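Local coordinates for iron-rich dpsA-homolog protein (Halobacterium salinarum, PDB 1TJO) that oxidises ferrous iron and stores it as a ferric mineral inside a hollow twelve-subunit shell, protecting DNA from oxidative damage, at the interface of chains A and B and the interface of chains A and C. Sequence-based numbering; all coordinates share one arbitrary frame. Chains: chain A/B/C, Iron-rich dpsA-homolog protein.

Contacts 1 and 3 are two patches of the same two-fold interface between chains A and B, their C-alpha centres about 31 Å apart, whereas contact 2 belongs to a different interface, between chains A and C. Contact 2 lies about 23 Å from contact 3 and about 37 Å from contact 1. Helix 60-87 contributes to contacts 1 and 3, through B:Gln86 in the first and A:Asp79, A:Ala82 and A:Glu83 in the second; contact 2 uses helices 115-142 and 146-169 of chain A. One subunit thus presents separate surfaces to different neighbours, as closure of a dodecameric iron-storage shell requires.

Contact 1: the interface of chains A and B. Residues chain A 56, 113-114; chain B 8, 86.
With CG anti to its carbonyl carbon (chi1 -71°) and the chain extended beyond it, A:Glu56 holds its carboxylate out towards B:Arg8, whose own chain turns at chi3 to bring the guanidinium round. The result is a salt bridge and hydrogen bond from NH2 of B:Arg8 to OE2 of A:Glu56, 2.8 Å long. The bond is fairly straight, 162° at the hydrogen, and OE2 lies close to the guanidinium plane while being met nearly along its own C-O axis. The two flat groups are nevertheless almost perpendicular, 89° apart: NH2 carries the pairing, and NE adds a weak bond to the same oxygen at 3.4 Å. CD of B:Arg8 packs against CA of A:Asp114 at 3.8 Å, so its aliphatic part runs beside the loop at A:Tyr113 and A:Asp114. In this small patch of the two-fold interface of the Dps dodecamer, the N-terminal segment of chain B meets loops of chain A. A:Glu56 and B:Gln86 both belong to the path of iron translocation; B:Arg8 may therefore temper the negative charge of A:Glu56 there. OE1 of A:Glu56 lies 3.1 Å from the amide oxygen OE1 of B:Gln86, unfavourable as modelled and doubtful, since the amide may be flipped.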
loop_
_atom_site.group_PDB
_atom_site.type_symbol
_atom_site.label_atom_id
_atom_site.label_comp_id
_atom_site.label_asym_id
_atom_site.label_seq_id
_atom_site.Cartn_x
_atom_site.Cartn_y
_atom_site.Cartn_z
ATOM N N GLU A 56 8.569 -19.922 -26.226
ATOM C CA GLU A 56 9.668 -19.189 -26.845
ATOM C C GLU A 56 9.195 -18.432 -28.064
ATOM O O GLU A 56 8.142 -18.745 -28.651
ATOM C CB GLU A 56 10.732 -20.216 -27.302
ATOM C CG GLU A 56 11.514 -20.889 -26.197
ATOM C CD GLU A 56 12.423 -22.050 -26.637
ATOM O OE1 GLU A 56 13.123 -22.588 -25.736
ATOM O OE2 GLU A 56 12.438 -22.480 -27.816
ATOM N N TYR A 113 5.965 -28.783 -27.861
ATOM C CA TYR A 113 5.481 -28.426 -29.172
ATOM C C TYR A 113 5.494 -26.928 -29.340
ATOM O O TYR A 113 5.639 -26.156 -28.369
ATOM C CB TYR A 113 4.101 -29.002 -29.360
ATOM C CG TYR A 113 4.181 -30.497 -29.197
ATOM C CD1 TYR A 113 3.874 -31.121 -28.004
ATOM C CD2 TYR A 113 4.658 -31.285 -30.239
ATOM C CE1 TYR A 113 4.030 -32.514 -27.845
ATOM C CE2 TYR A 113 4.797 -32.629 -30.099
ATOM C CZ TYR A 113 4.491 -33.248 -28.916
ATOM O OH TYR A 113 4.639 -34.619 -28.822
ATOM N N ASP A 114 5.346 -26.506 -30.585
ATOM C CA ASP A 114 5.365 -25.093 -30.879
ATOM C C ASP A 114 4.218 -24.425 -30.166
ATOM O O ASP A 114 3.245 -25.086 -29.698
ATOM C CB ASP A 114 5.298 -24.831 -32.383
ATOM C CG ASP A 114 4.056 -25.368 -32.991
ATOM O OD1 ASP A 114 4.135 -26.427 -33.624
ATOM O OD2 ASP A 114 2.940 -24.884 -32.847
ATOM N N ARG B 8 9.289 -29.361 -30.959
ATOM C CA ARG B 8 10.387 -28.430 -30.760
ATOM C C ARG B 8 11.511 -28.970 -29.942
ATOM O O ARG B 8 12.657 -28.600 -30.150
ATOM C CB ARG B 8 9.903 -27.163 -29.997
ATOM C CG ARG B 8 9.500 -26.108 -30.878
ATOM C CD ARG B 8 9.097 -24.849 -30.166
ATOM N NE ARG B 8 10.214 -23.926 -29.927
ATOM C CZ ARG B 8 10.940 -23.356 -30.900
ATOM N NH1 ARG B 8 10.677 -23.586 -32.170
ATOM N NH2 ARG B 8 11.915 -22.508 -30.596
ATOM N N GLN B 86 14.540 -25.413 -18.059
ATOM C CA GLN B 86 14.253 -24.896 -19.364
ATOM C C GLN B 86 15.381 -23.940 -19.813
ATOM O O GLN B 86 15.834 -23.981 -20.973
ATOM C CB GLN B 86 12.932 -24.183 -19.334
ATOM C CG GLN B 86 12.278 -24.145 -20.606
ATOM C CD GLN B 86 12.895 -23.161 -21.496
ATOM O OE1 GLN B 86 13.016 -23.393 -22.703
ATOM N NE2 GLN B 86 13.279 -22.054 -20.942
#

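Contact 2: the interface of chains A and C. Residues chain A 137, 141, 153, 156; chain C 141, 146, 150, 153.
The imidazole of C:His146 has A:Thr137 over one face, the hydroxyl OG1 lying 3.2 Å above the ring plane and over its centre, and the carboxylate of C:Glu141 at its edge. Over one face of the C:His150 ring, offset toward the rim, lies the carbonyl O of A:Arg153, whose CB packs 4.1 Å from CB of C:His150. The edge contact of C:His146 is a nearly straight hydrogen bond, 175° at the hydrogen, from ND1 to OE2 of C:Glu141 at 3.1 Å; the donor sits above the carboxylate plane, although the acceptor lies in the ring plane. OE2 of C:Glu141 also pairs across the interface with A:Arg153, whose NE is 3.1 Å away. This is a salt bridge without a hydrogen bond, since the N-H points elsewhere, and the guanidinium and carboxylate planes are 65° apart. A:Arg153 gets there on a chain extended from CG to NE, chi2 179°. Each arginine also has a carboxylate of its own chain at its guanidinium edge: NH2 of A:Arg153 meets OE1 of A:Glu141 at 2.9 Å, and NH2 of C:Arg153 meets OE2 of C:Glu141 at 3.2 Å. OE1 of A:Glu141 lies 4.2 Å from OE1 of C:Glu141, a like-charge proximity that the arginines would be expected to offset. The alternating charges and histidine packing join helices 115-142 and 146-169 of chain A to their counterparts in chain C, contributing to assembly of the hollow dodecamer.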
loop_
_atom_site.group_PDB
_atom_site.type_symbol
_atom_site.label_atom_id
_atom_site.label_comp_id
_atom_site.label_asym_id
_atom_site.label_seq_id
_atom_site.Cartn_x
_atom_site.Cartn_y
_atom_site.Cartn_z
ATOM N N THR A 137 -23.254 -26.411 -12.794
ATOM C CA THR A 137 -23.943 -25.307 -12.170
ATOM C C THR A 137 -25.447 -25.545 -12.130
ATOM O O THR A 137 -26.099 -25.345 -11.118
ATOM C CB THR A 137 -23.604 -23.934 -12.815
ATOM O OG1 THR A 137 -24.244 -23.749 -14.063
ATOM C CG2 THR A 137 -22.158 -23.789 -13.099
ATOM N N GLU A 141 -27.796 -26.021 -8.786
ATOM C CA GLU A 141 -28.951 -25.167 -8.501
ATOM C C GLU A 141 -30.226 -26.036 -8.375
ATOM O O GLU A 141 -31.067 -25.811 -7.486
ATOM C CB GLU A 141 -29.060 -24.004 -9.488
ATOM C CG GLU A 141 -28.107 -22.869 -9.100
ATOM C CD GLU A 141 -28.716 -21.451 -8.961
ATOM O OE1 GLU A 141 -29.590 -21.160 -9.818
ATOM O OE2 GLU A 141 -28.275 -20.611 -8.038
ATOM N N ARG A 153 -20.081 -20.605 -10.850
ATOM C CA ARG A 153 -20.215 -19.483 -11.794
ATOM C C ARG A 153 -19.042 -18.495 -11.682
ATOM O O ARG A 153 -18.545 -17.969 -12.665
ATOM C CB ARG A 153 -21.556 -18.764 -11.599
ATOM C CG ARG A 153 -22.734 -19.531 -12.114
ATOM C CD ARG A 153 -24.056 -18.796 -11.874
ATOM N NE ARG A 153 -25.161 -19.717 -11.726
ATOM C CZ ARG A 153 -25.898 -19.873 -10.644
ATOM N NH1 ARG A 153 -25.742 -19.160 -9.514
ATOM N NH2 ARG A 153 -26.827 -20.758 -10.710
ATOM N N LEU A 156 -16.261 -20.168 -13.435
ATOM C CA LEU A 156 -16.533 -20.255 -14.857
ATOM C C LEU A 156 -16.192 -18.970 -15.560
ATOM O O LEU A 156 -15.614 -18.995 -16.672
ATOM C CB LEU A 156 -18.014 -20.596 -15.090
ATOM C CG LEU A 156 -18.487 -20.718 -16.523
ATOM C CD1 LEU A 156 -17.822 -21.841 -17.171
ATOM C CD2 LEU A 156 -19.996 -20.932 -16.572
ATOM N N GLU C 141 -29.626 -17.451 -18.599
ATOM C CA GLU C 141 -29.605 -18.682 -17.796
ATOM C C GLU C 141 -30.395 -19.789 -18.497
ATOM O O GLU C 141 -29.986 -20.954 -18.470
ATOM C CB GLU C 141 -30.067 -18.445 -16.348
ATOM C CG GLU C 141 -28.891 -17.955 -15.472
ATOM C CD GLU C 141 -28.495 -18.826 -14.271
ATOM O OE1 GLU C 141 -29.435 -19.421 -13.682
ATOM O OE2 GLU C 141 -27.243 -18.894 -13.893
ATOM N N HIS C 146 -24.284 -19.448 -18.319
ATOM C CA HIS C 146 -24.224 -19.070 -16.924
ATOM C C HIS C 146 -23.220 -17.991 -16.653
ATOM O O HIS C 146 -23.381 -17.225 -15.719
ATOM C CB HIS C 146 -23.939 -20.324 -16.103
ATOM C CG HIS C 146 -25.010 -21.346 -16.256
ATOM N ND1 HIS C 146 -26.269 -21.175 -15.721
ATOM C CD2 HIS C 146 -25.057 -22.491 -16.987
ATOM C CE1 HIS C 146 -27.022 -22.211 -16.053
ATOM N NE2 HIS C 146 -26.312 -23.019 -16.825
ATOM N N HIS C 150 -24.264 -14.590 -14.834
ATOM C CA HIS C 150 -23.546 -14.168 -13.651
ATOM C C HIS C 150 -22.985 -12.738 -13.814
ATOM O O HIS C 150 -23.147 -11.921 -12.931
ATOM C CB HIS C 150 -22.440 -15.184 -13.331
ATOM C CG HIS C 150 -21.493 -14.731 -12.249
ATOM N ND1 HIS C 150 -21.811 -14.789 -10.911
ATOM C CD2 HIS C 150 -20.247 -14.210 -12.321
ATOM C CE1 HIS C 150 -20.805 -14.311 -10.204
ATOM N NE2 HIS C 150 -19.837 -13.951 -11.032
ATOM N N ARG C 153 -25.779 -10.223 -13.445
ATOM C CA ARG C 153 -26.185 -10.006 -12.071
ATOM C C ARG C 153 -25.180 -9.168 -11.294
ATOM O O ARG C 153 -25.593 -8.319 -10.509
ATOM C CB ARG C 153 -26.367 -11.319 -11.321
ATOM C CG ARG C 153 -27.534 -12.142 -11.772
ATOM C CD ARG C 153 -27.457 -13.473 -11.081
ATOM N NE ARG C 153 -28.244 -14.429 -11.750
ATOM C CZ ARG C 153 -27.847 -15.565 -12.229
ATOM N NH1 ARG C 153 -26.602 -16.051 -12.098
ATOM N NH2 ARG C 153 -28.777 -16.255 -12.797
#

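Contact 3: the interface of chains A and B. Residues chain A 42, 79, 82-83; chain B 49, 52-53, 64.
OD1 of A:Asp79 accepts two hydrogen bonds from chain B, the indole NE1 of B:Trp53 at 2.9 Å and the side-chain amine NZ of B:Lys49 at 3.1 Å, the latter also a salt bridge. The donors reach OD1 from opposite faces of the carboxylate plane, an arrangement that should restrict its rotation. CB of A:Ala82 sits over the indole of B:Trp53, a residue of the iron translocation path, 3.4 Å from the centroid of the six-membered ring, a CH-pi contact; the backbone O of B:Lys49 lies over the opposite face, and CE1 of A:Tyr42 meets the ring edge. On the extended chain of A:Glu83 (chi2 -174°), OE1 lies 2.9 Å from NE2 of B:His52. A:Asp79, A:Glu83 and B:His52 are ligands of one iron site shared between the two subunits. Farther out, reciprocal bonds should hold two rings in place: ND1 of B:His64 gives to O of B:His52 at 2.7 Å, and ND1 of B:His52 to O of B:His64 at 2.8 Å. Water 1 links NE2 of B:His64, 2.7 Å away, to OE2 of A:Glu83. In the fold, helix 60-87 of chain A, carrying both acidic ligands, faces helix 24-54 of chain B, and the two-fold axis repeats this ferroxidase-type site with the chains exchanged.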
loop_
_atom_site.group_PDB
_atom_site.type_symbol
_atom_site.label_atom_id
_atom_site.label_comp_id
_atom_site.label_asym_id
_atom_site.label_seq_id
_atom_site.Cartn_x
_atom_site.Cartn_y
_atom_site.Cartn_z
ATOM N N TYR A 42 -6.841 -29.486 -12.491
ATOM C CA TYR A 42 -5.444 -29.686 -12.135
ATOM C C TYR A 42 -4.555 -30.152 -13.309
ATOM O O TYR A 42 -3.404 -29.772 -13.395
ATOM C CB TYR A 42 -5.252 -30.564 -10.889
ATOM C CG TYR A 42 -4.822 -29.721 -9.671
ATOM C CD1 TYR A 42 -5.449 -29.881 -8.462
ATOM C CD2 TYR A 42 -3.751 -28.845 -9.745
ATOM C CE1 TYR A 42 -5.082 -29.167 -7.365
ATOM C CE2 TYR A 42 -3.374 -28.113 -8.639
ATOM C CZ TYR A 42 -4.043 -28.282 -7.454
ATOM O OH TYR A 42 -3.687 -27.536 -6.327
ATOM N N ASP A 79 -8.566 -25.192 -5.978
ATOM C CA ASP A 79 -8.580 -25.084 -4.534
ATOM C C ASP A 79 -9.989 -24.950 -4.046
ATOM O O ASP A 79 -10.397 -25.656 -3.124
ATOM C CB ASP A 79 -7.717 -23.908 -4.066
ATOM C CG ASP A 79 -7.491 -23.900 -2.570
ATOM O OD1 ASP A 79 -6.860 -24.822 -2.009
ATOM O OD2 ASP A 79 -7.959 -23.000 -1.869
ATOM N N ALA A 82 -11.845 -28.331 -4.584
ATOM C CA ALA A 82 -11.408 -29.317 -3.591
ATOM C C ALA A 82 -11.932 -28.979 -2.212
ATOM O O ALA A 82 -12.363 -29.881 -1.470
ATOM C CB ALA A 82 -9.893 -29.390 -3.558
ATOM N N GLU A 83 -11.873 -27.692 -1.825
ATOM C CA GLU A 83 -12.393 -27.332 -0.506
ATOM C C GLU A 83 -13.918 -27.552 -0.407
ATOM O O GLU A 83 -14.401 -27.927 0.655
ATOM C CB GLU A 83 -11.992 -25.915 -0.146
ATOM C CG GLU A 83 -10.458 -25.892 -0.021
ATOM C CD GLU A 83 -9.866 -24.599 0.482
ATOM O OE1 GLU A 83 -8.609 -24.497 0.630
ATOM O OE2 GLU A 83 -10.660 -23.696 0.753
ATOM N N LYS B 49 -1.302 -29.775 -0.296
ATOM C CA LYS B 49 -2.658 -29.352 -0.653
ATOM C C LYS B 49 -3.666 -30.269 -0.038
ATOM O O LYS B 49 -4.675 -29.831 0.512
ATOM C CB LYS B 49 -2.858 -29.225 -2.157
ATOM C CG LYS B 49 -2.159 -28.057 -2.783
ATOM C CD LYS B 49 -2.570 -26.706 -2.260
ATOM C CE LYS B 49 -3.865 -26.230 -2.675
ATOM N NZ LYS B 49 -3.849 -24.667 -2.846
ATOM N N HIS B 52 -3.886 -29.691 3.593
ATOM C CA HIS B 52 -4.526 -28.371 3.762
ATOM C C HIS B 52 -6.038 -28.499 3.630
ATOM O O HIS B 52 -6.808 -27.980 4.458
ATOM C CB HIS B 52 -3.928 -27.458 2.682
ATOM C CG HIS B 52 -4.682 -26.212 2.371
ATOM N ND1 HIS B 52 -4.663 -25.094 3.187
ATOM C CD2 HIS B 52 -5.377 -25.863 1.266
ATOM C CE1 HIS B 52 -5.349 -24.123 2.606
ATOM N NE2 HIS B 52 -5.771 -24.560 1.427
ATOM N N TRP B 53 -6.489 -29.205 2.612
ATOM C CA TRP B 53 -7.936 -29.331 2.380
ATOM C C TRP B 53 -8.623 -30.102 3.485
ATOM O O TRP B 53 -9.763 -29.761 3.879
ATOM C CB TRP B 53 -8.191 -30.026 1.049
ATOM C CG TRP B 53 -7.713 -29.305 -0.162
ATOM C CD1 TRP B 53 -7.607 -27.933 -0.366
ATOM C CD2 TRP B 53 -7.243 -29.921 -1.370
ATOM N NE1 TRP B 53 -7.090 -27.709 -1.616
ATOM C CE2 TRP B 53 -6.878 -28.889 -2.262
ATOM C CE3 TRP B 53 -7.132 -31.236 -1.799
ATOM C CZ2 TRP B 53 -6.355 -29.141 -3.540
ATOM C CZ3 TRP B 53 -6.640 -31.484 -3.069
ATOM C CH2 TRP B 53 -6.289 -30.444 -3.933
ATOM N N HIS B 64 -4.365 -25.419 8.628
ATOM C CA HIS B 64 -4.861 -25.177 7.278
ATOM C C HIS B 64 -4.077 -24.031 6.666
ATOM O O HIS B 64 -3.580 -24.122 5.524
ATOM C CB HIS B 64 -6.366 -24.797 7.381
ATOM C CG HIS B 64 -7.029 -24.467 6.083
ATOM N ND1 HIS B 64 -7.298 -25.424 5.130
ATOM C CD2 HIS B 64 -7.551 -23.312 5.607
ATOM C CE1 HIS B 64 -7.923 -24.868 4.105
ATOM N NE2 HIS B 64 -8.075 -23.582 4.359
HETATM O O HOH W 1 -9.487 -21.919 2.738
#